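Local coordinates for protein MupZ (Pseudomonas fluorescens, PDB 6FXD) that probably acts as an epoxide hydrolase in mupirocin biosynthesis, partnering a Rieske oxygenase in the cascade that builds the antibiotic's oxygen heterocycle, at residues Ile101-Val106 and Lys124-Glu129; Cys57-Phe62 and Arg72-Asp77. All coordinates share one frame; numbering follows the deposited sequence.

Interaction 1: residues Ile101-Val106 and Lys124-Glu129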
loop_
_atom_site.group_PDB
_atom_site.type_symbol
_atom_site.label_atom_id
_atom_site.label_comp_id
_atom_site.label_asym_id
_atom_site.label_seq_id
_atom_site.Cartn_x
_atom_site.Cartn_y
_atom_site.Cartn_z
ATOM N N ILE A 101 -15.055 -30.753 1.201
ATOM C CA ILE A 101 -14.775 -29.324 1.275
ATOM C C ILE A 101 -15.828 -28.612 0.441
ATOM O O ILE A 101 -15.966 -28.882 -0.759
ATOM C CB ILE A 101 -13.357 -29.001 0.786
ATOM C CG1 ILE A 101 -12.350 -29.500 1.827
ATOM C CG2 ILE A 101 -13.190 -27.496 0.633
ATOM C CD1 ILE A 101 -10.891 -29.376 1.434
ATOM N N VAL A 102 -16.597 -27.738 1.092
ATOM C CA VAL A 102 -17.697 -27.038 0.432
ATOM C C VAL A 102 -17.371 -25.590 0.093
ATOM O O VAL A 102 -18.101 -24.982 -0.699
ATOM C CB VAL A 102 -18.998 -27.124 1.253
ATOM C CG1 VAL A 102 -19.469 -28.575 1.330
ATOM C CG2 VAL A 102 -18.799 -26.542 2.655
ATOM N N ARG A 103 -16.324 -25.021 0.674
ATOM C CA ARG A 103 -15.856 -23.679 0.350
ATOM C C ARG A 103 -14.350 -23.683 0.569
ATOM O O ARG A 103 -13.864 -24.345 1.485
ATOM C CB ARG A 103 -16.505 -22.602 1.243
ATOM C CG ARG A 103 -16.461 -21.199 0.631
ATOM C CD ARG A 103 -16.600 -20.028 1.629
ATOM N NE ARG A 103 -17.411 -20.329 2.801
ATOM C CZ ARG A 103 -17.482 -19.576 3.901
ATOM N NH1 ARG A 103 -16.791 -18.446 4.005
ATOM N NH2 ARG A 103 -18.248 -19.960 4.903
ATOM N N TYR A 104 -13.608 -22.986 -0.287
ATOM C CA TYR A 104 -12.159 -22.877 -0.121
ATOM C C TYR A 104 -11.754 -21.459 -0.507
ATOM O O TYR A 104 -11.803 -21.089 -1.686
ATOM C CB TYR A 104 -11.416 -23.937 -0.945
ATOM C CG TYR A 104 -9.921 -23.920 -0.745
ATOM C CD1 TYR A 104 -9.357 -24.359 0.445
ATOM C CD2 TYR A 104 -9.071 -23.450 -1.742
ATOM C CE1 TYR A 104 -7.987 -24.341 0.636
ATOM C CE2 TYR A 104 -7.704 -23.425 -1.563
ATOM C CZ TYR A 104 -7.165 -23.878 -0.373
ATOM O OH TYR A 104 -5.806 -23.854 -0.183
ATOM N N GLU A 105 -11.356 -20.669 0.481
ATOM C CA GLU A 105 -10.999 -19.271 0.266
ATOM C C GLU A 105 -9.500 -19.081 0.419
ATOM O O GLU A 105 -8.867 -19.700 1.271
ATOM C CB GLU A 105 -11.675 -18.353 1.284
ATOM C CG GLU A 105 -13.153 -18.415 1.230
ATOM C CD GLU A 105 -13.837 -17.385 2.119
ATOM O OE1 GLU A 105 -13.156 -16.520 2.727
ATOM O OE2 GLU A 105 -15.071 -17.467 2.228
ATOM N N VAL A 106 -8.939 -18.188 -0.389
ATOM C CA VAL A 106 -7.530 -17.835 -0.297
ATOM C C VAL A 106 -7.452 -16.318 -0.266
ATOM O O VAL A 106 -7.952 -15.655 -1.181
ATOM C CB VAL A 106 -6.716 -18.397 -1.475
ATOM C CG1 VAL A 106 -5.273 -17.964 -1.349
ATOM C CG2 VAL A 106 -6.796 -19.932 -1.499
ATOM N N LYS A 124 -11.015 -24.847 -7.144
ATOM C CA LYS A 124 -11.975 -23.799 -7.484
ATOM C C LYS A 124 -12.062 -22.739 -6.377
ATOM O O LYS A 124 -13.143 -22.501 -5.832
ATOM C CB LYS A 124 -13.348 -24.384 -7.794
ATOM C CG LYS A 124 -13.333 -25.426 -8.909
ATOM C CD LYS A 124 -14.617 -26.253 -8.912
ATOM C CE LYS A 124 -14.652 -27.244 -10.071
ATOM N NZ LYS A 124 -13.751 -28.410 -9.862
ATOM N N PRO A 125 -10.952 -22.095 -6.032
ATOM C CA PRO A 125 -10.947 -21.242 -4.839
ATOM C C PRO A 125 -11.662 -19.915 -5.050
ATOM O O PRO A 125 -11.829 -19.419 -6.169
ATOM C CB PRO A 125 -9.451 -21.009 -4.572
ATOM C CG PRO A 125 -8.727 -21.973 -5.456
ATOM C CD PRO A 125 -9.618 -22.145 -6.647
ATOM N N GLN A 126 -12.092 -19.347 -3.935
ATOM C CA GLN A 126 -12.544 -17.962 -3.894
ATOM C C GLN A 126 -11.345 -17.115 -3.487
ATOM O O GLN A 126 -10.881 -17.197 -2.344
ATOM C CB GLN A 126 -13.686 -17.798 -2.892
ATOM C CG GLN A 126 -15.004 -18.445 -3.300
ATOM C CD GLN A 126 -15.019 -19.953 -3.131
ATOM O OE1 GLN A 126 -14.706 -20.478 -2.059
ATOM N NE2 GLN A 126 -15.397 -20.660 -4.192
ATOM N N PHE A 127 -10.823 -16.320 -4.426
ATOM C CA PHE A 127 -9.614 -15.536 -4.213
ATOM C C PHE A 127 -10.008 -14.128 -3.784
ATOM O O PHE A 127 -10.709 -13.430 -4.522
ATOM C CB PHE A 127 -8.788 -15.464 -5.496
ATOM C CG PHE A 127 -8.052 -16.749 -5.827
ATOM C CD1 PHE A 127 -6.938 -17.137 -5.098
ATOM C CD2 PHE A 127 -8.458 -17.553 -6.893
ATOM C CE1 PHE A 127 -6.255 -18.310 -5.412
ATOM C CE2 PHE A 127 -7.778 -18.737 -7.206
ATOM C CZ PHE A 127 -6.671 -19.104 -6.471
ATOM N N PHE A 128 -9.565 -13.715 -2.593
ATOM C CA PHE A 128 -9.834 -12.383 -2.047
ATOM C C PHE A 128 -8.501 -11.644 -1.990
ATOM O O PHE A 128 -7.608 -12.033 -1.225
ATOM C CB PHE A 128 -10.415 -12.500 -0.640
ATOM C CG PHE A 128 -11.865 -12.893 -0.603
ATOM C CD1 PHE A 128 -12.252 -14.221 -0.720
ATOM C CD2 PHE A 128 -12.840 -11.925 -0.437
ATOM C CE1 PHE A 128 -13.597 -14.582 -0.665
ATOM C CE2 PHE A 128 -14.185 -12.267 -0.385
ATOM C CZ PHE A 128 -14.568 -13.595 -0.512
ATOM N N GLU A 129 -8.367 -10.581 -2.794
ATOM C CA GLU A 129 -7.122 -9.819 -2.848
ATOM C C GLU A 129 -7.099 -8.769 -1.742
ATOM O O GLU A 129 -7.964 -7.885 -1.691
ATOM C CB GLU A 129 -6.938 -9.189 -4.230
ATOM C CG GLU A 129 -6.690 -10.240 -5.301
ATOM C CD GLU A 129 -6.315 -9.671 -6.664
ATOM O OE1 GLU A 129 -6.283 -8.430 -6.829
ATOM O OE2 GLU A 129 -6.055 -10.484 -7.581
HETATM O O HOH W 1 -14.846 -23.104 -3.053
#
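Tyr104 and Gln126 start the parallel pairing: Gln126 N donates to Tyr104 O at 2.9 Å, Val106 N to Gln126 O and Phe128 N to Val106 O follow at the same length, and three CA-H...O contacts run alongside. Gln126 adds a side-chain bond. Its chain folds back at chi2 (76°), bringing OE1 to 3.3 Å from Tyr104 N, with the N-H in the amide carbonyl plane. A water, 2.8 Å from Gln126 NE2 as acceptor, takes the same Tyr104 N-H, so that donor is shared.

The apolar contacts lie on the opposite face from Glu105 and Gln126. Pro125 CB meets the edge of the Tyr104 ring at CD2 (3.8 Å) and lies over the rim of one Phe127 face, while Phe127 CD1 lies 3.8 Å from Val106 CB.

Glu105 OE2 takes Arg103 NH1 at 2.7 Å, from above the carboxylate plane; OE1 bonds His107 NE2 of its own chain and Tyr29 OH of the second subunit, whose Glu105 also pairs with Arg103. A leucine here would probably cost Arg103 NH1 its carboxylate partner and leave His107 and that Tyr29 without the OE1 acceptor.

This is the parallel strand pair of a beta-alpha-beta unit, with helix 110-113 in the connection.

Interaction 2: residues Cys57-Phe62 and Arg72-Asp77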
loop_
_atom_site.group_PDB
_atom_site.type_symbol
_atom_site.label_atom_id
_atom_site.label_comp_id
_atom_site.label_asym_id
_atom_site.label_seq_id
_atom_site.Cartn_x
_atom_site.Cartn_y
_atom_site.Cartn_z
ATOM N N CYS A 57 4.818 -22.110 7.437
ATOM C CA CYS A 57 3.513 -22.076 8.086
ATOM C C CYS A 57 3.601 -21.307 9.403
ATOM O O CYS A 57 4.379 -21.670 10.289
ATOM C CB CYS A 57 2.958 -23.482 8.315
ATOM S SG CYS A 57 1.306 -23.405 9.077
ATOM N N LEU A 58 2.812 -20.239 9.520
ATOM C CA LEU A 58 2.785 -19.402 10.713
ATOM C C LEU A 58 1.645 -19.734 11.665
ATOM O O LEU A 58 1.767 -19.483 12.868
ATOM C CB LEU A 58 2.671 -17.929 10.309
ATOM C CG LEU A 58 3.708 -17.429 9.301
ATOM C CD1 LEU A 58 3.396 -15.989 8.878
ATOM C CD2 LEU A 58 5.119 -17.538 9.856
ATOM N N TYR A 59 0.527 -20.243 11.153
ATOM C CA TYR A 59 -0.625 -20.572 11.978
ATOM C C TYR A 59 -1.413 -21.662 11.268
ATOM O O TYR A 59 -1.580 -21.609 10.052
ATOM C CB TYR A 59 -1.522 -19.346 12.135
ATOM C CG TYR A 59 -2.639 -19.507 13.126
ATOM C CD1 TYR A 59 -3.857 -20.071 12.749
ATOM C CD2 TYR A 59 -2.503 -19.056 14.435
ATOM C CE1 TYR A 59 -4.892 -20.216 13.651
ATOM C CE2 TYR A 59 -3.533 -19.189 15.339
ATOM C CZ TYR A 59 -4.726 -19.766 14.945
ATOM O OH TYR A 59 -5.752 -19.903 15.847
ATOM N N TYR A 60 -1.895 -22.646 12.027
ATOM C CA TYR A 60 -2.670 -23.737 11.433
ATOM C C TYR A 60 -3.603 -24.245 12.530
ATOM O O TYR A 60 -3.147 -24.911 13.470
ATOM C CB TYR A 60 -1.734 -24.835 10.948
ATOM C CG TYR A 60 -2.365 -25.923 10.115
ATOM C CD1 TYR A 60 -2.645 -25.731 8.760
ATOM C CD2 TYR A 60 -2.635 -27.168 10.673
ATOM C CE1 TYR A 60 -3.184 -26.762 7.993
ATOM C CE2 TYR A 60 -3.189 -28.179 9.929
ATOM C CZ TYR A 60 -3.453 -27.989 8.594
ATOM O OH TYR A 60 -4.001 -29.033 7.890
ATOM N N GLY A 61 -4.891 -23.950 12.424
ATOM C CA GLY A 61 -5.821 -24.287 13.489
ATOM C C GLY A 61 -7.196 -24.661 12.978
ATOM O O GLY A 61 -7.708 -24.058 12.029
ATOM N N PHE A 62 -7.813 -25.643 13.637
ATOM C CA PHE A 62 -9.124 -26.167 13.265
ATOM C C PHE A 62 -10.189 -25.676 14.240
ATOM O O PHE A 62 -9.996 -25.722 15.463
ATOM C CB PHE A 62 -9.132 -27.700 13.263
ATOM C CG PHE A 62 -8.385 -28.309 12.114
ATOM C CD1 PHE A 62 -8.987 -28.469 10.858
ATOM C CD2 PHE A 62 -7.067 -28.721 12.277
ATOM C CE1 PHE A 62 -8.286 -29.054 9.807
ATOM C CE2 PHE A 62 -6.368 -29.285 11.225
ATOM C CZ PHE A 62 -6.970 -29.449 10.000
ATOM N N ARG A 72 -7.916 -22.569 9.604
ATOM C CA ARG A 72 -7.301 -21.271 9.320
ATOM C C ARG A 72 -5.814 -21.542 9.114
ATOM O O ARG A 72 -5.129 -21.977 10.042
ATOM C CB ARG A 72 -7.522 -20.312 10.491
ATOM C CG ARG A 72 -7.129 -18.857 10.176
ATOM C CD ARG A 72 -6.881 -17.993 11.410
ATOM N NE ARG A 72 -7.959 -18.161 12.379
ATOM C CZ ARG A 72 -7.989 -17.608 13.589
ATOM N NH1 ARG A 72 -6.997 -16.829 14.001
ATOM N NH2 ARG A 72 -9.013 -17.847 14.396
ATOM N N GLU A 73 -5.326 -21.340 7.891
ATOM C CA GLU A 73 -3.954 -21.645 7.515
ATOM C C GLU A 73 -3.288 -20.348 7.095
ATOM O O GLU A 73 -3.712 -19.727 6.121
ATOM C CB GLU A 73 -3.947 -22.627 6.348
ATOM C CG GLU A 73 -4.985 -23.745 6.463
ATOM C CD GLU A 73 -4.944 -24.744 5.318
ATOM O OE1 GLU A 73 -4.063 -24.614 4.438
ATOM O OE2 GLU A 73 -5.809 -25.648 5.299
ATOM N N VAL A 74 -2.239 -19.949 7.800
ATOM C CA VAL A 74 -1.537 -18.701 7.515
ATOM C C VAL A 74 -0.105 -19.036 7.132
ATOM O O VAL A 74 0.599 -19.711 7.895
ATOM C CB VAL A 74 -1.594 -17.732 8.710
ATOM C CG1 VAL A 74 -0.914 -16.428 8.332
ATOM C CG2 VAL A 74 -3.054 -17.491 9.131
ATOM N N TYR A 75 0.329 -18.565 5.958
ATOM C CA TYR A 75 1.648 -18.862 5.424
ATOM C C TYR A 75 2.399 -17.564 5.174
ATOM O O TYR A 75 1.796 -16.534 4.882
ATOM C CB TYR A 75 1.552 -19.659 4.107
ATOM C CG TYR A 75 0.769 -20.938 4.297
ATOM C CD1 TYR A 75 1.372 -22.077 4.830
ATOM C CD2 TYR A 75 -0.586 -20.997 3.994
ATOM C CE1 TYR A 75 0.649 -23.237 5.042
ATOM C CE2 TYR A 75 -1.317 -22.144 4.204
ATOM C CZ TYR A 75 -0.697 -23.273 4.713
ATOM O OH TYR A 75 -1.427 -24.418 4.923
ATOM N N SER A 76 3.726 -17.612 5.284
ATOM C CA SER A 76 4.488 -16.374 5.147
ATOM C C SER A 76 4.441 -15.804 3.731
ATOM O O SER A 76 4.679 -14.602 3.561
ATOM C CB SER A 76 5.921 -16.553 5.651
ATOM O OG SER A 76 6.565 -17.600 4.962
ATOM N N ASP A 77 4.172 -16.636 2.724
ATOM C CA ASP A 77 4.014 -16.186 1.342
ATOM C C ASP A 77 3.323 -17.296 0.552
ATOM O O ASP A 77 2.996 -18.355 1.093
ATOM C CB ASP A 77 5.357 -15.765 0.729
ATOM C CG ASP A 77 6.405 -16.880 0.755
ATOM O OD1 ASP A 77 6.045 -18.068 0.879
ATOM O OD2 ASP A 77 7.604 -16.558 0.629
HETATM O O HOH W 2 -4.777 -28.328 5.182
#
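Val74 O is gripped by two successive backbone donors, Leu58 N at 2.8 Å and, more weakly, Tyr59 N at 3.3 Å. Both residues face the one Val74, which makes a classic beta bulge, and the register shifts by one residue there. Beyond it the antiparallel pairing is regular: Val74 N donates to Tyr59 O, and Gly61 and Arg72 exchange two bonds as a hydrogen-bonded pair.

On the face carrying Tyr59 and Arg72, the tyrosine ring and the guanidinium lie almost parallel, their planes 11° apart. Arg72 bends at chi3 (-47°), which lays its end beside the ring: CD is 3.7 Å from Tyr59 CE1, and the tyrosine OH sits over one guanidinium face, offset toward its rim. Arg72 NH1 has its polar partner elsewhere, in Ala141 O of the second subunit. The edge of the Tyr59 ring meets Arg72 O, and CE1 would crowd any side chain on Gly61.

The other face carries Tyr60, Glu73, Cys57 and Tyr75. Tyr60 and Glu73 run side by side, with Tyr60 CE1 3.8 Å from Glu73 CD. Tyr75 OH donates to Glu73 OE1 at 2.7 Å, approaching from above the carboxylate plane, and a water donates a hydrogen bond to Glu73 OE2 at 2.9 Å and also bonds Tyr60 OH. Cys57 SG lies obliquely 4.9 Å from the Tyr75 ring centroid. His84 of helix 78-94 packs against Tyr60, Glu73 and Tyr75, and helix 37-51 adds Phe47 and Thr51 beside Tyr60.

Two phenols, one of them through a water, thus hold the carboxylate of a buried Glu73 at both oxygens, which fixes its rotation and places a polar cluster between sheet and helices.

After the short strand 15-17, strand 24-31 forms the middle of the sheet. Helix 37-51 follows, and interaction 2 then closes a short loop, the hairpin of strands 57-65 and 68-75. After helix 78-94 the chain enters strand 100-108, and interaction 1 closes the next loop by way of helix 110-113. The two are in series, neither nesting nor crossing, with centres about 15 Å apart. Strand 24-31 lies between them, joining the hairpin to the parallel pair in one mixed sheet. Each contact includes an outermost strand of this chain's sheet, and both continue into antiparallel pairing with the second subunit, consistent with the dimeric alpha+beta barrel fold.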